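Side-chain contacts in flavin-containing monooxygenase (Allium sativum, PDB 6WPU), which probably uses its bound FAD to oxygenate the sulfur atom of S-allyl-L-cysteine, acting as a flavin-dependent S-monooxygenase: residues G155-K160 with P326-S331; G307-D312 with P330-V335; S226-S231 with V241-R246. All coordinates share one frame; numbering follows the deposited sequence.

Contact 1: residues G155-K160 with P326-S331; sequences GKWTVK and PLLAPS
Trp157, in extended strand backbone, meets Leu328 and Ser331 on an irregular loop that passes through a cis peptide bond before Pro330; the two backbones share no sheet, and side chains make the contact. The indole presents its edge to the loop. Its NE1 donates to Ser331 OG over 2.8 Å, and the bond is nearly straight, with 173° at the hydrogen. The hydroxyl oxygen sits only 2° out of the ring plane, just where the N-H points. Ser331 reaches this spot because its OG is folded in between its own backbone N and carbonyl carbon (chi1 74°), which also leaves OG 3.1 Å from Leu328 O. Behind the hydroxyl, Ser331 CB comes to 3.5 Å from Trp157 NE1. Strand 157-163 is the middle strand of the three-stranded antiparallel sheet 144-173, which is inserted in the chain between strands 140-142 and 175-178 of the five-stranded parallel sheet, as in FAD-binding folds of the glutathione reductase type; the loop leads into that parallel sheet's edge strand, 332-334. Further round the rim, on the six-membered ring, Trp157 CH2 lies 4.1 Å from Leu328 CD1, the two side chains crossing at about a right angle. Replacing Trp157 with a phenylalanine would probably leave Ser331 OG without its N-H donor and open a gap beside Leu328 CD1. Met151, on neighbouring strand 144-151, packs on both Trp157 and Leu328, while Val176 of strand 175-178 also touches the indole.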
ATOM      1  N   GLY A 155     -24.277  -6.561  18.484  1.00 66.23           N
ATOM      2  CA  GLY A 155     -23.740  -6.286  17.170  1.00 59.90           C
ATOM      3  C   GLY A 155     -23.071  -4.938  17.029  1.00 52.27           C
ATOM      4  O   GLY A 155     -22.652  -4.584  15.919  1.00 55.47           O
ATOM      5  N   LYS A 156     -22.977  -4.164  18.102  1.00 46.64           N
ATOM      6  CA  LYS A 156     -22.254  -2.904  18.052  1.00 53.77           C
ATOM      7  C   LYS A 156     -20.772  -3.128  18.374  1.00 53.56           C
ATOM      8  O   LYS A 156     -20.359  -4.190  18.851  1.00 57.14           O
ATOM      9  CB  LYS A 156     -22.878  -1.897  19.013  1.00 56.33           C
ATOM     10  CG  LYS A 156     -24.395  -1.749  18.840  1.00 62.49           C
ATOM     11  CD  LYS A 156     -24.766  -1.550  17.374  1.00 62.29           C
ATOM     12  CE  LYS A 156     -26.260  -1.249  17.176  1.00 61.53           C
ATOM     13  NZ  LYS A 156     -26.563  -1.009  15.724  1.00 52.61           N
ATOM     14  N   TRP A 157     -19.963  -2.110  18.104  1.00 34.72           N
ATOM     15  CA  TRP A 157     -18.526  -2.198  18.291  1.00 37.14           C
ATOM     16  C   TRP A 157     -18.077  -1.118  19.258  1.00 40.20           C
ATOM     17  O   TRP A 157     -18.626  -0.013  19.263  1.00 43.06           O
ATOM     18  CB  TRP A 157     -17.788  -2.046  16.956  1.00 27.89           C
ATOM     19  CG  TRP A 157     -17.989  -3.222  16.032  1.00 37.96           C
ATOM     20  CD1 TRP A 157     -19.019  -3.421  15.152  1.00 40.60           C
ATOM     21  CD2 TRP A 157     -17.136  -4.367  15.916  1.00 38.13           C
ATOM     22  NE1 TRP A 157     -18.856  -4.618  14.490  1.00 39.34           N
ATOM     23  CE2 TRP A 157     -17.708  -5.218  14.939  1.00 42.03           C
ATOM     24  CE3 TRP A 157     -15.945  -4.757  16.541  1.00 40.98           C
ATOM     25  CZ2 TRP A 157     -17.128  -6.439  14.577  1.00 38.28           C
ATOM     26  CZ3 TRP A 157     -15.369  -5.960  16.181  1.00 38.55           C
ATOM     27  CH2 TRP A 157     -15.961  -6.786  15.201  1.00 40.00           C
ATOM     28  N   THR A 158     -17.083  -1.444  20.074  1.00 31.58           N
ATOM     29  CA  THR A 158     -16.412  -0.475  20.923  1.00 37.99           C
ATOM     30  C   THR A 158     -14.992  -0.306  20.413  1.00 40.37           C
ATOM     31  O   THR A 158     -14.266  -1.292  20.260  1.00 36.38           O
ATOM     32  CB  THR A 158     -16.413  -0.914  22.385  1.00 41.17           C
ATOM     33  OG1 THR A 158     -17.770  -1.011  22.842  1.00 42.62           O
ATOM     34  CG2 THR A 158     -15.678   0.104  23.233  1.00 40.02           C
ATOM     35  N   VAL A 159     -14.621   0.935  20.119  1.00 34.14           N
ATOM     36  CA  VAL A 159     -13.262   1.295  19.754  1.00 38.62           C
ATOM     37  C   VAL A 159     -12.620   1.980  20.950  1.00 41.77           C
ATOM     38  O   VAL A 159     -13.116   3.003  21.431  1.00 38.65           O
ATOM     39  CB  VAL A 159     -13.239   2.207  18.522  1.00 35.84           C
ATOM     40  CG1 VAL A 159     -11.784   2.569  18.159  1.00 31.86           C
ATOM     41  CG2 VAL A 159     -13.944   1.519  17.354  1.00 31.99           C
ATOM     42  N   LYS A 160     -11.517   1.418  21.429  1.00 33.66           N
ATOM     43  CA  LYS A 160     -10.752   1.981  22.526  1.00 31.49           C
ATOM     44  C   LYS A 160      -9.450   2.537  21.966  1.00 36.78           C
ATOM     45  O   LYS A 160      -8.797   1.879  21.153  1.00 36.72           O
ATOM     46  CB  LYS A 160     -10.494   0.917  23.592  1.00 37.23           C
ATOM     47  CG  LYS A 160      -9.594   1.368  24.710  1.00 46.54           C
ATOM     48  CD  LYS A 160      -9.400   0.247  25.723  1.00 58.91           C
ATOM     49  CE  LYS A 160      -8.251   0.561  26.684  1.00 67.01           C
ATOM     50  NZ  LYS A 160      -7.462  -0.656  27.029  1.00 70.69           N
ATOM     51  N   PRO A 326     -17.572 -12.222   6.206  1.00 42.43           N
ATOM     52  CA  PRO A 326     -18.969 -12.654   6.017  1.00 40.46           C
ATOM     53  C   PRO A 326     -19.768 -12.719   7.305  1.00 44.73           C
ATOM     54  O   PRO A 326     -20.915 -12.262   7.327  1.00 45.63           O
ATOM     55  CB  PRO A 326     -18.820 -14.034   5.366  1.00 42.14           C
ATOM     56  CG  PRO A 326     -17.502 -13.951   4.626  1.00 42.85           C
ATOM     57  CD  PRO A 326     -16.617 -13.124   5.530  1.00 45.80           C
ATOM     58  N   LEU A 327     -19.186 -13.239   8.388  1.00 44.27           N
ATOM     59  CA  LEU A 327     -19.936 -13.371   9.632  1.00 46.99           C
ATOM     60  C   LEU A 327     -20.173 -12.037  10.328  1.00 46.14           C
ATOM     61  O   LEU A 327     -21.082 -11.949  11.150  1.00 41.93           O
ATOM     62  CB  LEU A 327     -19.217 -14.326  10.581  1.00 43.47           C
ATOM     63  CG  LEU A 327     -19.291 -15.779  10.127  1.00 52.90           C
ATOM     64  CD1 LEU A 327     -18.606 -16.708  11.121  1.00 52.50           C
ATOM     65  CD2 LEU A 327     -20.750 -16.164   9.904  1.00 53.61           C
ATOM     66  N   LEU A 328     -19.392 -11.005  10.020  1.00 42.75           N
ATOM     67  CA  LEU A 328     -19.475  -9.724  10.708  1.00 43.31           C
ATOM     68  C   LEU A 328     -19.900  -8.589   9.785  1.00 43.37           C
ATOM     69  O   LEU A 328     -19.797  -7.423  10.171  1.00 45.72           O
ATOM     70  CB  LEU A 328     -18.127  -9.383  11.351  1.00 43.42           C
ATOM     71  CG  LEU A 328     -17.565 -10.373  12.368  1.00 44.78           C
ATOM     72  CD1 LEU A 328     -16.126 -10.009  12.711  1.00 48.08           C
ATOM     73  CD2 LEU A 328     -18.433 -10.368  13.607  1.00 46.63           C
ATOM     74  N   ALA A 329     -20.361  -8.898   8.579  1.00 44.45           N
ATOM     75  CA  ALA A 329     -20.715  -7.877   7.601  1.00 43.37           C
ATOM     76  C   ALA A 329     -22.142  -7.404   7.837  1.00 43.72           C
ATOM     77  O   ALA A 329     -23.010  -8.217   8.167  1.00 46.51           O
ATOM     78  CB  ALA A 329     -20.595  -8.424   6.180  1.00 41.31           C
ATOM     79  N   PRO A 330     -22.432  -6.105   7.646  1.00 43.08           N
ATOM     80  CA  PRO A 330     -21.498  -5.066   7.196  1.00 37.51           C
ATOM     81  C   PRO A 330     -20.871  -4.219   8.308  1.00 38.22           C
ATOM     82  O   PRO A 330     -20.240  -3.207   8.003  1.00 36.96           O
ATOM     83  CB  PRO A 330     -22.381  -4.183   6.331  1.00 37.07           C
ATOM     84  CG  PRO A 330     -23.730  -4.205   7.090  1.00 33.35           C
ATOM     85  CD  PRO A 330     -23.832  -5.615   7.658  1.00 39.37           C
ATOM     86  N   SER A 331     -21.048  -4.609   9.573  1.00 36.76           N
ATOM     87  CA  SER A 331     -20.574  -3.771  10.669  1.00 31.54           C
ATOM     88  C   SER A 331     -19.044  -3.743  10.765  1.00 33.62           C
ATOM     89  O   SER A 331     -18.480  -2.861  11.422  1.00 34.95           O
ATOM     90  CB  SER A 331     -21.214  -4.239  11.990  1.00 36.42           C
ATOM     91  OG  SER A 331     -20.652  -5.453  12.455  1.00 38.78           O
TER

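Contact 2: residues G307-D312 with P330-V335; sequences GIVTVD and PSLSFV. With SO4 (sulfate ion), chain E.
Val309 reaches toward strand 332-334 from the loop just ahead of strand 310-312, and it carries this whole contact by splitting its two methyls between Leu332 and Phe334. Its backbone stays well back: the nearest CA pair, Val309 CA and Leu332 CA, is 10.2 Å apart, too far for sheet pairing. From CA the side chain leads to CB, which aims at the strand, and there it forks. CG1, lying opposite the backbone N (chi1 176°), heads for the far end of the phenyl ring and stops 4.2 Å from Phe334 CZ. CG2 takes the other direction and lies 4.4 Å from Leu332 CD2. These two partners are themselves in touch, since Leu332 CD2 is 4.1 Å from Phe334 CE1. Strand 332-334 is the edge strand of the five-stranded parallel sheet of the FAD-binding fold, and Val309 packs the 307-312 segment against it. Phe334 also meets Phe300 edge-to-face, and Pro325 packs on Val309. Two residues before Val309, Gly307 N makes a weak hydrogen bond of 3.4 Å to O4 of a sulfate, probably from the crystallisation liquor, which the backbone N atoms of Thr305 and Asn306 also hold. Across the two segments themselves the meeting is purely apolar, carbon against carbon at ordinary van der Waals spacing, which implies cohesion by burial of hydrocarbon, with nothing directional to fix the angle of approach.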
ATOM      1  N   GLY A 307     -11.198 -14.842  16.321  1.00 53.44           N
ATOM      2  CA  GLY A 307     -10.744 -15.724  15.269  1.00 52.72           C
ATOM      3  C   GLY A 307     -11.536 -15.668  13.982  1.00 51.58           C
ATOM      4  O   GLY A 307     -11.154 -16.343  13.015  1.00 52.09           O
ATOM      5  N   ILE A 308     -12.623 -14.889  13.933  1.00 45.25           N
ATOM      6  CA  ILE A 308     -13.410 -14.777  12.708  1.00 44.26           C
ATOM      7  C   ILE A 308     -12.564 -14.200  11.579  1.00 44.29           C
ATOM      8  O   ILE A 308     -12.677 -14.619  10.421  1.00 43.39           O
ATOM      9  CB  ILE A 308     -14.674 -13.930  12.961  1.00 44.44           C
ATOM     10  CG1 ILE A 308     -15.651 -14.692  13.852  1.00 46.98           C
ATOM     11  CG2 ILE A 308     -15.357 -13.554  11.644  1.00 36.85           C
ATOM     12  CD1 ILE A 308     -16.849 -13.862  14.250  1.00 50.81           C
ATOM     13  N   VAL A 309     -11.721 -13.221  11.887  1.00 41.42           N
ATOM     14  CA  VAL A 309     -10.775 -12.679  10.921  1.00 46.21           C
ATOM     15  C   VAL A 309      -9.380 -13.088  11.365  1.00 40.12           C
ATOM     16  O   VAL A 309      -8.969 -12.779  12.492  1.00 38.95           O
ATOM     17  CB  VAL A 309     -10.881 -11.153  10.798  1.00 45.00           C
ATOM     18  CG1 VAL A 309      -9.803 -10.629   9.844  1.00 42.79           C
ATOM     19  CG2 VAL A 309     -12.269 -10.749  10.322  1.00 44.96           C
ATOM     20  N   THR A 310      -8.657 -13.784  10.489  1.00 42.65           N
ATOM     21  CA  THR A 310      -7.252 -14.107  10.719  1.00 40.54           C
ATOM     22  C   THR A 310      -6.388 -13.555   9.593  1.00 43.22           C
ATOM     23  O   THR A 310      -6.876 -13.193   8.515  1.00 38.24           O
ATOM     24  CB  THR A 310      -7.006 -15.622  10.822  1.00 42.26           C
ATOM     25  OG1 THR A 310      -7.404 -16.252   9.601  1.00 42.88           O
ATOM     26  CG2 THR A 310      -7.760 -16.240  11.994  1.00 43.36           C
ATOM     27  N   VAL A 311      -5.086 -13.498   9.868  1.00 41.55           N
ATOM     28  CA  VAL A 311      -4.060 -13.189   8.875  1.00 41.30           C
ATOM     29  C   VAL A 311      -3.140 -14.393   8.817  1.00 43.01           C
ATOM     30  O   VAL A 311      -2.557 -14.773   9.838  1.00 45.80           O
ATOM     31  CB  VAL A 311      -3.275 -11.915   9.231  1.00 40.22           C
ATOM     32  CG1 VAL A 311      -2.115 -11.697   8.255  1.00 44.21           C
ATOM     33  CG2 VAL A 311      -4.197 -10.717   9.236  1.00 34.50           C
ATOM     34  N   ASP A 312      -3.029 -15.012   7.641  1.00 42.09           N
ATOM     35  CA  ASP A 312      -2.243 -16.234   7.479  1.00 46.71           C
ATOM     36  C   ASP A 312      -1.472 -16.136   6.172  1.00 46.01           C
ATOM     37  O   ASP A 312      -2.061 -16.290   5.097  1.00 46.62           O
ATOM     38  CB  ASP A 312      -3.141 -17.471   7.490  1.00 54.00           C
ATOM     39  CG  ASP A 312      -2.372 -18.767   7.210  1.00 63.39           C
ATOM     40  OD1 ASP A 312      -1.158 -18.838   7.532  1.00 57.96           O
ATOM     41  OD2 ASP A 312      -2.991 -19.715   6.664  1.00 66.07           O
ATOM     42  N   PRO A 330     -22.432  -6.105   7.646  1.00 43.08           N
ATOM     43  CA  PRO A 330     -21.498  -5.066   7.196  1.00 37.51           C
ATOM     44  C   PRO A 330     -20.871  -4.219   8.308  1.00 38.22           C
ATOM     45  O   PRO A 330     -20.240  -3.207   8.003  1.00 36.96           O
ATOM     46  CB  PRO A 330     -22.381  -4.183   6.331  1.00 37.07           C
ATOM     47  CG  PRO A 330     -23.730  -4.205   7.090  1.00 33.35           C
ATOM     48  CD  PRO A 330     -23.832  -5.615   7.658  1.00 39.37           C
ATOM     49  N   SER A 331     -21.048  -4.609   9.573  1.00 36.76           N
ATOM     50  CA  SER A 331     -20.574  -3.771  10.669  1.00 31.54           C
ATOM     51  C   SER A 331     -19.044  -3.743  10.765  1.00 33.62           C
ATOM     52  O   SER A 331     -18.480  -2.861  11.422  1.00 34.95           O
ATOM     53  CB  SER A 331     -21.214  -4.239  11.990  1.00 36.42           C
ATOM     54  OG  SER A 331     -20.652  -5.453  12.455  1.00 38.78           O
ATOM     55  N   LEU A 332     -18.345  -4.673  10.127  1.00 33.26           N
ATOM     56  CA  LEU A 332     -16.894  -4.582  10.063  1.00 35.42           C
ATOM     57  C   LEU A 332     -16.482  -4.698   8.604  1.00 35.72           C
ATOM     58  O   LEU A 332     -16.983  -5.568   7.885  1.00 38.04           O
ATOM     59  CB  LEU A 332     -16.226  -5.657  10.927  1.00 30.06           C
ATOM     60  CG  LEU A 332     -14.690  -5.641  10.904  1.00 32.77           C
ATOM     61  CD1 LEU A 332     -14.136  -4.389  11.597  1.00 25.29           C
ATOM     62  CD2 LEU A 332     -14.133  -6.903  11.537  1.00 32.55           C
ATOM     63  N   SER A 333     -15.600  -3.803   8.162  1.00 31.46           N
ATOM     64  CA  SER A 333     -15.109  -3.824   6.790  1.00 31.42           C
ATOM     65  C   SER A 333     -13.678  -3.291   6.741  1.00 33.33           C
ATOM     66  O   SER A 333     -13.201  -2.632   7.678  1.00 29.71           O
ATOM     67  CB  SER A 333     -16.017  -3.006   5.874  1.00 32.23           C
ATOM     68  OG  SER A 333     -16.030  -1.651   6.284  1.00 34.13           O
ATOM     69  N   PHE A 334     -12.999  -3.584   5.629  1.00 30.86           N
ATOM     70  CA  PHE A 334     -11.606  -3.191   5.416  1.00 31.61           C
ATOM     71  C   PHE A 334     -11.483  -2.448   4.095  1.00 33.10           C
ATOM     72  O   PHE A 334     -11.967  -2.937   3.068  1.00 31.21           O
ATOM     73  CB  PHE A 334     -10.669  -4.413   5.397  1.00 30.46           C
ATOM     74  CG  PHE A 334     -10.594  -5.154   6.703  1.00 29.74           C
ATOM     75  CD1 PHE A 334     -11.616  -6.010   7.084  1.00 32.73           C
ATOM     76  CD2 PHE A 334      -9.497  -5.002   7.538  1.00 33.84           C
ATOM     77  CE1 PHE A 334     -11.556  -6.699   8.292  1.00 35.19           C
ATOM     78  CE2 PHE A 334      -9.418  -5.693   8.748  1.00 34.11           C
ATOM     79  CZ  PHE A 334     -10.454  -6.540   9.124  1.00 35.09           C
ATOM     80  N   VAL A 335     -10.817  -1.289   4.108  1.00 30.99           N
ATOM     81  CA  VAL A 335     -10.541  -0.539   2.883  1.00 33.77           C
ATOM     82  C   VAL A 335      -9.042  -0.607   2.592  1.00 32.75           C
ATOM     83  O   VAL A 335      -8.215  -0.366   3.478  1.00 29.98           O
ATOM     84  CB  VAL A 335     -11.025   0.920   2.978  1.00 30.22           C
ATOM     85  CG1 VAL A 335     -10.592   1.714   1.739  1.00 26.14           C
ATOM     86  CG2 VAL A 335     -12.541   0.970   3.072  1.00 29.07           C
TER
HETATM   87  S   SO4 E 504      -8.806 -12.356  18.319  0.85 85.97           S
HETATM   88  O1  SO4 E 504      -8.225 -13.696  18.418  0.85 83.36           O
HETATM   89  O2  SO4 E 504      -7.765 -11.378  18.650  0.85 84.37           O
HETATM   90  O3  SO4 E 504      -9.937 -12.222  19.253  0.85 82.32           O
HETATM   91  O4  SO4 E 504      -9.278 -12.140  16.947  0.85 80.04           O

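Contact 3: residues S226-S231 with V241-R246; sequences SAVDIS and VHIANR
Ser231 lies against Ile243 and Val241 as the centre of this helix-on-strand packing. Its hydroxyl is set close to hydrocarbon: Ser231 OG is 3.3 Å from Ile243 CD1 and about as far from CG1 of the same side chain. Ser231 CB, meanwhile, rests 3.7 Å from Val241 CG1. One turn back along the helix, Val228 CG2 comes alongside the tip of the isoleucine, 4.4 Å from Ile243 CD1, so that Ile243 CD1 lies against both Val228 and Ser231. The serine oxygen meets its polar need within its own helix. With OG rotated beside the backbone N (chi1 -59°), it donates to Ala227 O over 2.8 Å, approaching from 35° above the carbonyl plane. Ser231 N reaches the same Ala227 O at 3.0 Å from the opposite face, so two donors from one residue straddle that carbonyl, and the bond from OG holds the hydroxyl in its rotation. Further out, Met262 packs on both Ser231 and Ile243, Leu264 on Ile243, and Ile220 on both Ser231 and Val241. The helix and strand segments run antiparallel, at 171°, their axes 9.5 Å apart at closest approach. They are the last two elements of a beta-alpha-beta unit in which helix 225-234 links the parallel strands 217-221 and 240-244, and the strand is flanked in its sheet by 217-221 on one side and 262-271 on the other.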
ATOM      1  N   SER A 226      10.146  -1.350  -7.291  1.00 43.25           N
ATOM      2  CA  SER A 226      10.573  -0.611  -6.113  1.00 47.14           C
ATOM      3  C   SER A 226      12.021  -0.952  -5.729  1.00 55.47           C
ATOM      4  O   SER A 226      12.820  -0.061  -5.395  1.00 46.04           O
ATOM      5  CB  SER A 226       9.606  -0.916  -4.970  1.00 44.20           C
ATOM      6  OG  SER A 226      10.059  -0.361  -3.745  1.00 59.78           O
ATOM      7  N   ALA A 227      12.382  -2.238  -5.771  1.00 50.00           N
ATOM      8  CA  ALA A 227      13.752  -2.610  -5.439  1.00 46.28           C
ATOM      9  C   ALA A 227      14.731  -1.996  -6.433  1.00 47.37           C
ATOM     10  O   ALA A 227      15.829  -1.568  -6.053  1.00 44.18           O
ATOM     11  CB  ALA A 227      13.891  -4.129  -5.389  1.00 41.68           C
ATOM     12  N   VAL A 228      14.332  -1.892  -7.702  1.00 39.21           N
ATOM     13  CA  VAL A 228      15.204  -1.261  -8.684  1.00 44.65           C
ATOM     14  C   VAL A 228      15.350   0.234  -8.397  1.00 41.98           C
ATOM     15  O   VAL A 228      16.441   0.797  -8.546  1.00 42.78           O
ATOM     16  CB  VAL A 228      14.684  -1.529 -10.107  1.00 49.77           C
ATOM     17  CG1 VAL A 228      15.622  -0.937 -11.129  1.00 48.95           C
ATOM     18  CG2 VAL A 228      14.546  -3.022 -10.338  1.00 53.25           C
ATOM     19  N   ASP A 229      14.259   0.898  -7.986  1.00 35.82           N
ATOM     20  CA  ASP A 229      14.320   2.314  -7.616  1.00 35.95           C
ATOM     21  C   ASP A 229      15.326   2.549  -6.492  1.00 37.81           C
ATOM     22  O   ASP A 229      16.135   3.482  -6.543  1.00 36.82           O
ATOM     23  CB  ASP A 229      12.933   2.817  -7.162  1.00 35.47           C
ATOM     24  CG  ASP A 229      12.012   3.163  -8.313  1.00 51.03           C
ATOM     25  OD1 ASP A 229      12.498   3.468  -9.422  1.00 54.92           O
ATOM     26  OD2 ASP A 229      10.777   3.139  -8.098  1.00 60.71           O
ATOM     27  N   ILE A 230      15.243   1.747  -5.435  1.00 33.97           N
ATOM     28  CA  ILE A 230      16.150   1.937  -4.315  1.00 33.68           C
ATOM     29  C   ILE A 230      17.584   1.657  -4.743  1.00 36.81           C
ATOM     30  O   ILE A 230      18.502   2.423  -4.414  1.00 35.22           O
ATOM     31  CB  ILE A 230      15.715   1.056  -3.134  1.00 37.29           C
ATOM     32  CG1 ILE A 230      14.418   1.619  -2.539  1.00 41.73           C
ATOM     33  CG2 ILE A 230      16.836   0.982  -2.097  1.00 37.58           C
ATOM     34  CD1 ILE A 230      13.970   0.940  -1.269  1.00 35.54           C
ATOM     35  N   SER A 231      17.790   0.578  -5.514  1.00 31.36           N
ATOM     36  CA  SER A 231      19.117   0.256  -6.041  1.00 36.04           C
ATOM     37  C   SER A 231      19.709   1.429  -6.803  1.00 40.25           C
ATOM     38  O   SER A 231      20.878   1.787  -6.605  1.00 38.80           O
ATOM     39  CB  SER A 231      19.041  -0.970  -6.951  1.00 39.77           C
ATOM     40  OG  SER A 231      18.539  -2.080  -6.233  1.00 45.57           O
ATOM     41  N   VAL A 241      26.295  -1.921  -6.353  1.00 36.93           N
ATOM     42  CA  VAL A 241      24.948  -2.351  -5.983  1.00 34.29           C
ATOM     43  C   VAL A 241      24.649  -3.640  -6.741  1.00 40.68           C
ATOM     44  O   VAL A 241      24.834  -3.705  -7.960  1.00 41.51           O
ATOM     45  CB  VAL A 241      23.900  -1.263  -6.282  1.00 36.95           C
ATOM     46  CG1 VAL A 241      22.510  -1.703  -5.808  1.00 39.10           C
ATOM     47  CG2 VAL A 241      24.302   0.054  -5.612  1.00 35.13           C
ATOM     48  N   HIS A 242      24.219  -4.668  -6.016  1.00 40.70           N
ATOM     49  CA  HIS A 242      23.866  -5.959  -6.594  1.00 41.37           C
ATOM     50  C   HIS A 242      22.424  -6.268  -6.212  1.00 41.50           C
ATOM     51  O   HIS A 242      22.096  -6.315  -5.020  1.00 39.20           O
ATOM     52  CB  HIS A 242      24.805  -7.056  -6.091  1.00 39.19           C
ATOM     53  CG  HIS A 242      26.232  -6.874  -6.510  1.00 41.32           C
ATOM     54  ND1 HIS A 242      26.767  -7.501  -7.612  1.00 43.26           N
ATOM     55  CD2 HIS A 242      27.234  -6.133  -5.974  1.00 40.79           C
ATOM     56  CE1 HIS A 242      28.039  -7.160  -7.736  1.00 45.27           C
ATOM     57  NE2 HIS A 242      28.342  -6.321  -6.760  1.00 44.41           N
ATOM     58  N   ILE A 243      21.561  -6.450  -7.212  1.00 40.40           N
ATOM     59  CA  ILE A 243      20.163  -6.802  -6.978  1.00 43.11           C
ATOM     60  C   ILE A 243      20.032  -8.313  -7.079  1.00 43.76           C
ATOM     61  O   ILE A 243      20.476  -8.915  -8.063  1.00 43.89           O
ATOM     62  CB  ILE A 243      19.223  -6.103  -7.974  1.00 46.27           C
ATOM     63  CG1 ILE A 243      19.535  -4.608  -8.056  1.00 49.91           C
ATOM     64  CG2 ILE A 243      17.771  -6.305  -7.563  1.00 50.27           C
ATOM     65  CD1 ILE A 243      18.609  -3.839  -8.987  1.00 54.03           C
ATOM     66  N   ALA A 244      19.447  -8.931  -6.051  1.00 37.60           N
ATOM     67  CA  ALA A 244      19.082 -10.345  -6.088  1.00 43.46           C
ATOM     68  C   ALA A 244      17.592 -10.383  -6.373  1.00 40.92           C
ATOM     69  O   ALA A 244      16.784 -10.112  -5.488  1.00 38.32           O
ATOM     70  CB  ALA A 244      19.409 -11.049  -4.776  1.00 42.80           C
ATOM     71  N   ASN A 245      17.224 -10.703  -7.614  1.00 43.90           N
ATOM     72  CA  ASN A 245      15.844 -10.577  -8.091  1.00 47.97           C
ATOM     73  C   ASN A 245      15.420 -11.971  -8.532  1.00 49.50           C
ATOM     74  O   ASN A 245      15.777 -12.424  -9.626  1.00 50.08           O
ATOM     75  CB  ASN A 245      15.745  -9.550  -9.226  1.00 49.67           C
ATOM     76  CG  ASN A 245      14.359  -9.498  -9.879  1.00 53.63           C
ATOM     77  OD1 ASN A 245      13.481 -10.308  -9.595  1.00 59.03           O
ATOM     78  ND2 ASN A 245      14.174  -8.540 -10.774  1.00 49.13           N
ATOM     79  N   ARG A 246      14.647 -12.646  -7.683  1.00 49.77           N
ATOM     80  CA  ARG A 246      14.391 -14.060  -7.917  1.00 52.74           C
ATOM     81  C   ARG A 246      13.467 -14.316  -9.098  1.00 54.80           C
ATOM     82  O   ARG A 246      13.280 -15.479  -9.460  1.00 57.93           O
ATOM     83  CB  ARG A 246      13.823 -14.718  -6.660  1.00 51.69           C
ATOM     84  CG  ARG A 246      12.431 -14.299  -6.301  1.00 63.65           C
ATOM     85  CD  ARG A 246      11.841 -15.332  -5.370  1.00 76.42           C
ATOM     86  NE  ARG A 246      10.669 -14.838  -4.660  1.00 88.26           N
ATOM     87  CZ  ARG A 246      10.160 -15.430  -3.585  1.00 97.45           C
ATOM     88  NH1 ARG A 246       9.086 -14.923  -2.984  1.00 94.49           N
ATOM     89  NH2 ARG A 246      10.738 -16.529  -3.110  1.00101.78           N
TER

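Going from the N terminus, contact 1 opens first, on the antiparallel sheet at 155-160, and stays open for a long way. Contact 3 opens and closes inside that loop, a short local closure within one beta-alpha-beta unit, its centre 42 Å from that of contact 1. Contact 2 opens next, at 307-312; contacts 1 and 2 then close on the same part of the chain, at 326-331 and 330-335, sharing Pro330 and Ser331. They also touch directly, Trp157 CZ2 lying 3.8 Å from Leu332 CB. Together they tie the antiparallel sheet and the 307-312 segment to the edge of the five-stranded parallel sheet, while contact 3 packs helix 225-234 on the mixed sheet.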